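Side-chain contacts in putative cytidylyltransferase (Burkholderia pseudomallei, PDB 5X9Q), which probably catalyses transfer of the adenylyl group of ATP to D-glycero-beta-D-manno-heptose 1-phosphate, giving ADP-D-glycero-beta-D-manno-heptose and diphosphate in the heptose biosynthesis pathway: residues D133-P138 / L142-G147; V107-D110 / S116-E119. All blocks are in the same frame, centred on the assembly; numbering follows the deposited sequence.

Interaction 1. Residues D133-P138 / L142-G147; sequences DMDALP and LVRGWG
Asp135 and Arg144 form a salt bridge that ties the loop after strand 125-129 to the far end of helix 138-145. Arg144 NH1 lies 3.1 Å from Asp135 OD1, the side chains crossing at roughly a right angle. The donor comes in above the carboxylate plane and the acceptor is tilted from the guanidinium plane. The two planes stand 43° apart, and the hydrogen bond is bent, at 138°; this is a single-oxygen contact rather than a flat, two-pronged pairing. The Arg144 chain, extended from CG to NE, runs back alongside the helix toward the loop. Its other terminal nitrogen, Arg144 NH2, lies 4.1 Å from Met134 CB and makes a weak hydrogen bond to Ala150 O.

The closely packed side belongs to Met134. Its chain bends at chi2 and chi3 and rests on Leu126 and Lys128 of one strand and on Ala150 and Ala152 of the neighbouring strand. Met134 O is gripped twice, by Leu137 N at 3.1 Å and by the Ser140 hydroxyl, where the loop passes through the N-cap residue Leu137 into the helix. Asp133 OD1 closes an Asx turn on Asp135 N (3.3 Å). Leu142 N donates to Pro138 O at 3.0 Å, a bond inside helix 138-145. The helix ends in a Schellman motif with Gly147, at positive phi, as its C-prime residue.

The looser side is the exposed one, with Asp135 and Pro138. A bent, one-oxygen ion pair at the surface is probably a modest tie between loop and helix, while the buried, apolar packing of Met134 seats the loop on the sheet.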
ATOM      1  N   ASP A 133       9.798  23.901  -2.083  1.00 54.33           N
ATOM      2  CA  ASP A 133      10.659  24.800  -1.330  1.00 50.72           C
ATOM      3  C   ASP A 133      10.045  24.683   0.051  1.00 48.25           C
ATOM      4  O   ASP A 133       8.888  25.047   0.254  1.00 49.80           O
ATOM      5  CB  ASP A 133      10.632  26.207  -1.926  1.00 52.43           C
ATOM      6  CG  ASP A 133      11.641  27.134  -1.279  1.00 54.78           C
ATOM      7  OD1 ASP A 133      12.405  26.669  -0.408  1.00 52.05           O
ATOM      8  OD2 ASP A 133      11.668  28.330  -1.641  1.00 60.26           O
ATOM      9  N   MET A 134      10.822  24.234   1.023  1.00 46.25           N
ATOM     10  CA  MET A 134      10.291  24.086   2.369  1.00 43.60           C
ATOM     11  C   MET A 134      10.214  25.475   2.992  1.00 48.10           C
ATOM     12  O   MET A 134       9.327  25.730   3.806  1.00 46.14           O
ATOM     13  CB  MET A 134      11.147  23.154   3.227  1.00 41.51           C
ATOM     14  CG  MET A 134      11.145  21.699   2.771  1.00 38.30           C
ATOM     15  SD  MET A 134       9.499  20.947   2.783  1.00 43.08           S
ATOM     16  CE  MET A 134       9.192  20.805   4.549  1.00 33.32           C
ATOM     17  N   ASP A 135      11.118  26.375   2.599  1.00 44.95           N
ATOM     18  CA  ASP A 135      11.081  27.753   3.108  1.00 50.14           C
ATOM     19  C   ASP A 135       9.804  28.530   2.723  1.00 42.95           C
ATOM     20  O   ASP A 135       9.471  29.523   3.362  1.00 48.95           O
ATOM     21  CB  ASP A 135      12.314  28.540   2.642  1.00 56.38           C
ATOM     22  CG  ASP A 135      13.623  27.912   3.093  1.00 61.20           C
ATOM     23  OD1 ASP A 135      13.867  27.883   4.317  1.00 59.80           O
ATOM     24  OD2 ASP A 135      14.415  27.464   2.231  1.00 81.49           O
ATOM     25  N   ALA A 136       9.075  28.076   1.708  1.00 48.00           N
ATOM     26  CA  ALA A 136       7.853  28.773   1.290  1.00 45.64           C
ATOM     27  C   ALA A 136       6.614  28.265   2.032  1.00 45.16           C
ATOM     28  O   ALA A 136       5.501  28.769   1.823  1.00 45.61           O
ATOM     29  CB  ALA A 136       7.653  28.639  -0.218  1.00 44.88           C
ATOM     30  N   LEU A 137       6.806  27.260   2.886  1.00 41.24           N
ATOM     31  CA  LEU A 137       5.696  26.653   3.622  1.00 39.84           C
ATOM     32  C   LEU A 137       5.546  27.216   5.026  1.00 31.32           C
ATOM     33  O   LEU A 137       6.510  27.284   5.786  1.00 31.24           O
ATOM     34  CB  LEU A 137       5.860  25.131   3.714  1.00 38.69           C
ATOM     35  CG  LEU A 137       5.704  24.275   2.463  1.00 42.67           C
ATOM     36  CD1 LEU A 137       5.790  22.831   2.879  1.00 41.61           C
ATOM     37  CD2 LEU A 137       4.366  24.553   1.782  1.00 39.24           C
ATOM     38  N   PRO A 138       4.312  27.595   5.376  1.00 36.67           N
ATOM     39  CA  PRO A 138       3.996  28.094   6.722  1.00 34.43           C
ATOM     40  C   PRO A 138       4.350  27.051   7.772  1.00 31.87           C
ATOM     41  O   PRO A 138       4.957  27.393   8.785  1.00 31.43           O
ATOM     42  CB  PRO A 138       2.481  28.333   6.684  1.00 28.84           C
ATOM     43  CG  PRO A 138       2.088  28.261   5.247  1.00 30.12           C
ATOM     44  CD  PRO A 138       3.165  27.638   4.449  1.00 30.64           C
ATOM     45  N   LEU A 142       6.541  26.941  11.275  1.00 23.35           N
ATOM     46  CA  LEU A 142       5.938  26.542  12.536  1.00 25.77           C
ATOM     47  C   LEU A 142       6.822  25.524  13.241  1.00 28.13           C
ATOM     48  O   LEU A 142       7.215  25.728  14.398  1.00 25.47           O
ATOM     49  CB  LEU A 142       4.538  25.962  12.323  1.00 29.57           C
ATOM     50  CG  LEU A 142       3.843  25.503  13.617  1.00 29.76           C
ATOM     51  CD1 LEU A 142       3.560  26.669  14.553  1.00 27.83           C
ATOM     52  CD2 LEU A 142       2.553  24.756  13.303  1.00 31.28           C
ATOM     53  N   VAL A 143       7.177  24.451  12.529  1.00 26.27           N
ATOM     54  CA  VAL A 143       7.941  23.372  13.149  1.00 25.63           C
ATOM     55  C   VAL A 143       9.358  23.800  13.534  1.00 24.85           C
ATOM     56  O   VAL A 143       9.843  23.496  14.643  1.00 23.60           O
ATOM     57  CB  VAL A 143       8.020  22.146  12.217  1.00 25.81           C
ATOM     58  CG1 VAL A 143       8.979  21.115  12.782  1.00 25.31           C
ATOM     59  CG2 VAL A 143       6.659  21.550  12.064  1.00 25.22           C
ATOM     60  N   ARG A 144      10.029  24.502  12.624  1.00 23.30           N
ATOM     61  CA  ARG A 144      11.369  25.001  12.931  1.00 30.67           C
ATOM     62  C   ARG A 144      11.312  25.981  14.077  1.00 28.93           C
ATOM     63  O   ARG A 144      12.281  26.107  14.830  1.00 28.18           O
ATOM     64  CB  ARG A 144      12.015  25.671  11.719  1.00 30.53           C
ATOM     65  CG  ARG A 144      12.437  24.719  10.635  1.00 26.33           C
ATOM     66  CD  ARG A 144      12.691  25.466   9.360  1.00 27.42           C
ATOM     67  NE  ARG A 144      13.223  24.567   8.357  1.00 28.37           N
ATOM     68  CZ  ARG A 144      13.340  24.855   7.068  1.00 30.53           C
ATOM     69  NH1 ARG A 144      12.930  26.027   6.600  1.00 30.97           N
ATOM     70  NH2 ARG A 144      13.870  23.958   6.247  1.00 34.81           N
ATOM     71  N   GLY A 145      10.164  26.650  14.218  1.00 26.83           N
ATOM     72  CA  GLY A 145       9.986  27.652  15.257  1.00 29.15           C
ATOM     73  C   GLY A 145      10.254  27.076  16.636  1.00 34.90           C
ATOM     74  O   GLY A 145      10.759  27.792  17.509  1.00 35.63           O
ATOM     75  N   TRP A 146       9.973  25.785  16.840  1.00 28.10           N
ATOM     76  CA  TRP A 146      10.270  25.193  18.141  1.00 25.22           C
ATOM     77  C   TRP A 146      11.474  24.268  18.081  1.00 28.84           C
ATOM     78  O   TRP A 146      11.637  23.434  18.963  1.00 30.27           O
ATOM     79  CB  TRP A 146       9.070  24.423  18.699  1.00 24.74           C
ATOM     80  CG  TRP A 146       8.570  23.270  17.851  1.00 29.64           C
ATOM     81  CD1 TRP A 146       9.242  22.127  17.541  1.00 27.01           C
ATOM     82  CD2 TRP A 146       7.274  23.152  17.241  1.00 25.78           C
ATOM     83  NE1 TRP A 146       8.450  21.310  16.765  1.00 23.34           N
ATOM     84  CE2 TRP A 146       7.236  21.920  16.572  1.00 26.64           C
ATOM     85  CE3 TRP A 146       6.141  23.974  17.203  1.00 27.18           C
ATOM     86  CZ2 TRP A 146       6.115  21.489  15.864  1.00 27.19           C
ATOM     87  CZ3 TRP A 146       5.033  23.555  16.501  1.00 25.25           C
ATOM     88  CH2 TRP A 146       5.029  22.324  15.835  1.00 28.90           C
ATOM     89  N   GLY A 147      12.297  24.405  17.043  1.00 25.67           N
ATOM     90  CA  GLY A 147      13.530  23.642  16.941  1.00 25.20           C
ATOM     91  C   GLY A 147      13.457  22.327  16.154  1.00 27.68           C
ATOM     92  O   GLY A 147      14.436  21.592  16.083  1.00 29.69           O
TER

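Interaction 2. Residues V107-D110 / S116-E119; sequences VGFD and SLIE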
ATOM      1  N   VAL A 107      -4.537  10.886  10.473  1.00 25.99           N
ATOM      2  CA  VAL A 107      -5.449  11.908  11.005  1.00 28.47           C
ATOM      3  C   VAL A 107      -6.020  12.765   9.886  1.00 22.49           C
ATOM      4  O   VAL A 107      -5.272  13.230   9.021  1.00 23.13           O
ATOM      5  CB  VAL A 107      -4.740  12.866  11.967  1.00 25.16           C
ATOM      6  CG1 VAL A 107      -5.685  13.968  12.391  1.00 32.93           C
ATOM      7  CG2 VAL A 107      -4.276  12.133  13.152  1.00 34.28           C
ATOM      8  N   GLY A 108      -7.330  12.983   9.884  1.00 26.18           N
ATOM      9  CA  GLY A 108      -7.920  13.916   8.930  1.00 26.09           C
ATOM     10  C   GLY A 108      -7.914  15.349   9.442  1.00 25.75           C
ATOM     11  O   GLY A 108      -7.969  15.565  10.649  1.00 28.33           O
ATOM     12  N   PHE A 109      -7.891  16.332   8.542  1.00 27.54           N
ATOM     13  CA  PHE A 109      -8.078  17.720   8.948  1.00 25.46           C
ATOM     14  C   PHE A 109      -8.931  18.431   7.915  1.00 29.38           C
ATOM     15  O   PHE A 109      -8.904  18.079   6.743  1.00 30.91           O
ATOM     16  CB  PHE A 109      -6.739  18.449   9.141  1.00 27.30           C
ATOM     17  CG  PHE A 109      -5.913  18.550   7.896  1.00 28.01           C
ATOM     18  CD1 PHE A 109      -5.065  17.503   7.516  1.00 24.79           C
ATOM     19  CD2 PHE A 109      -5.970  19.690   7.103  1.00 27.26           C
ATOM     20  CE1 PHE A 109      -4.291  17.590   6.352  1.00 25.48           C
ATOM     21  CE2 PHE A 109      -5.200  19.795   5.939  1.00 30.86           C
ATOM     22  CZ  PHE A 109      -4.355  18.734   5.559  1.00 30.52           C
ATOM     23  N   ASP A 110      -9.715  19.410   8.374  1.00 36.25           N
ATOM     24  CA  ASP A 110     -10.721  20.085   7.545  1.00 37.38           C
ATOM     25  C   ASP A 110     -10.251  21.406   6.929  1.00 38.88           C
ATOM     26  O   ASP A 110     -10.750  21.829   5.885  1.00 38.10           O
ATOM     27  CB  ASP A 110     -11.960  20.368   8.382  1.00 36.70           C
ATOM     28  CG  ASP A 110     -12.731  19.117   8.722  1.00 35.42           C
ATOM     29  OD1 ASP A 110     -13.073  18.339   7.807  1.00 48.99           O
ATOM     30  OD2 ASP A 110     -13.037  18.938   9.914  1.00 35.74           O
ATOM     31  N   SER A 116      -2.860  24.242  11.648  1.00 30.31           N
ATOM     32  CA  SER A 116      -3.379  24.065  13.003  1.00 31.72           C
ATOM     33  C   SER A 116      -3.288  22.596  13.409  1.00 31.83           C
ATOM     34  O   SER A 116      -3.153  22.297  14.597  1.00 34.38           O
ATOM     35  CB  SER A 116      -4.838  24.537  13.136  1.00 31.42           C
ATOM     36  OG  SER A 116      -5.725  23.557  12.608  1.00 38.88           O
ATOM     37  N   LEU A 117      -3.397  21.670  12.453  1.00 28.48           N
ATOM     38  CA  LEU A 117      -3.198  20.261  12.808  1.00 30.54           C
ATOM     39  C   LEU A 117      -1.753  20.069  13.313  1.00 29.12           C
ATOM     40  O   LEU A 117      -1.532  19.525  14.399  1.00 25.43           O
ATOM     41  CB  LEU A 117      -3.493  19.329  11.630  1.00 23.85           C
ATOM     42  CG  LEU A 117      -3.172  17.836  11.837  1.00 24.37           C
ATOM     43  CD1 LEU A 117      -3.915  17.190  13.007  1.00 24.94           C
ATOM     44  CD2 LEU A 117      -3.475  17.070  10.583  1.00 21.49           C
ATOM     45  N   ILE A 118      -0.788  20.587  12.557  1.00 25.05           N
ATOM     46  CA  ILE A 118       0.618  20.466  12.916  1.00 28.55           C
ATOM     47  C   ILE A 118       0.942  21.129  14.242  1.00 34.47           C
ATOM     48  O   ILE A 118       1.789  20.641  15.009  1.00 29.62           O
ATOM     49  CB  ILE A 118       1.519  21.050  11.811  1.00 29.25           C
ATOM     50  CG1 ILE A 118       1.465  20.115  10.600  1.00 27.66           C
ATOM     51  CG2 ILE A 118       2.972  21.207  12.308  1.00 22.96           C
ATOM     52  CD1 ILE A 118       2.257  20.569   9.414  1.00 27.83           C
ATOM     53  N   GLU A 119       0.244  22.220  14.536  1.00 30.29           N
ATOM     54  CA  GLU A 119       0.460  22.902  15.792  1.00 35.97           C
ATOM     55  C   GLU A 119       0.039  21.952  16.917  1.00 33.57           C
ATOM     56  O   GLU A 119       0.738  21.801  17.936  1.00 33.65           O
ATOM     57  CB  GLU A 119      -0.306  24.249  15.810  1.00 33.20           C
ATOM     58  CG  GLU A 119      -0.248  25.037  17.127  1.00 40.01           C
ATOM     59  CD  GLU A 119      -0.724  26.507  16.987  1.00 56.58           C
ATOM     60  OE1 GLU A 119      -0.321  27.205  16.028  1.00 65.63           O
ATOM     61  OE2 GLU A 119      -1.553  26.958  17.809  1.00 65.21           O
TER
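Ser116 OG takes a hydrogen bond from Arg24 NH1 and, one residue on, Leu117 turns its side chain to Val107 and Phe109 of strand 105-109. Strand and helix 115-121 open a beta-alpha-beta crossover in the Rossmann-like nucleotidyltransferase fold: the chain leaves this outermost strand, passes through the helix and returns as parallel strand 125-129. The contact is wholly apolar, and its three touching residues are buried.

Val107 and Phe109 stand two apart along the strand and so project from the same face of the sheet, toward the helix, with Gly108 between them. Leu117 enters between the two and divides its branches. CD1 goes to the valine, while Leu117 CD2 lies where the phenylalanine ring joins its CB, 3.5 Å from Phe109 CD1 and 3.8 Å from Phe109 CB. The methyl approaches the ring obliquely, and the two side chains cross at about a right angle. In Leu117, CG anti to the backbone N (chi1 174°) carries the fork out toward the strand, where its two methyls part.

Phe109 has CG between its backbone N and carbonyl carbon (chi1 62°), a rotation that sets CD1 beside the leucine methyl. The strand itself is fastened to its neighbour by backbone hydrogen bonds of Val107 with Val68 and Val70, and of Phe109 with Val70 and Ser72. Other residues close round the group: Leu27 of helix 24-30 and Ile22 lie on Val107, Phe40 of strand 38-43 lies on Leu117, and Arg24 touches both Phe109 and Leu117. On the other branch of the leucine fork, Leu117 CD1 sits 3.7 Å from Val107 CG1, the branch of the valine that is anti to its own backbone N.

Overall arrangement
Interaction 2 belongs to the core, where an outermost strand and helix 115-121 meet through apolar side chains alone; interaction 1 lies at the surface and relies on a salt bridge and a backbone bond, with Met134 the one buried residue among those that touch. They follow one another along the chain, and strand 125-129 runs between them. Their centres are 16 Å apart, yet the helices pack directly: Leu142 CD2 lies 3.7 Å from Ile118 CG2, Val143 CG2 meets that same methyl, and Trp146 CH2 approaches Ile118 O. Helix 115-121 thus turns Leu117 to the sheet edge and Ile118 to helix 138-145, so the two neighbouring crossover helices share one apolar layer.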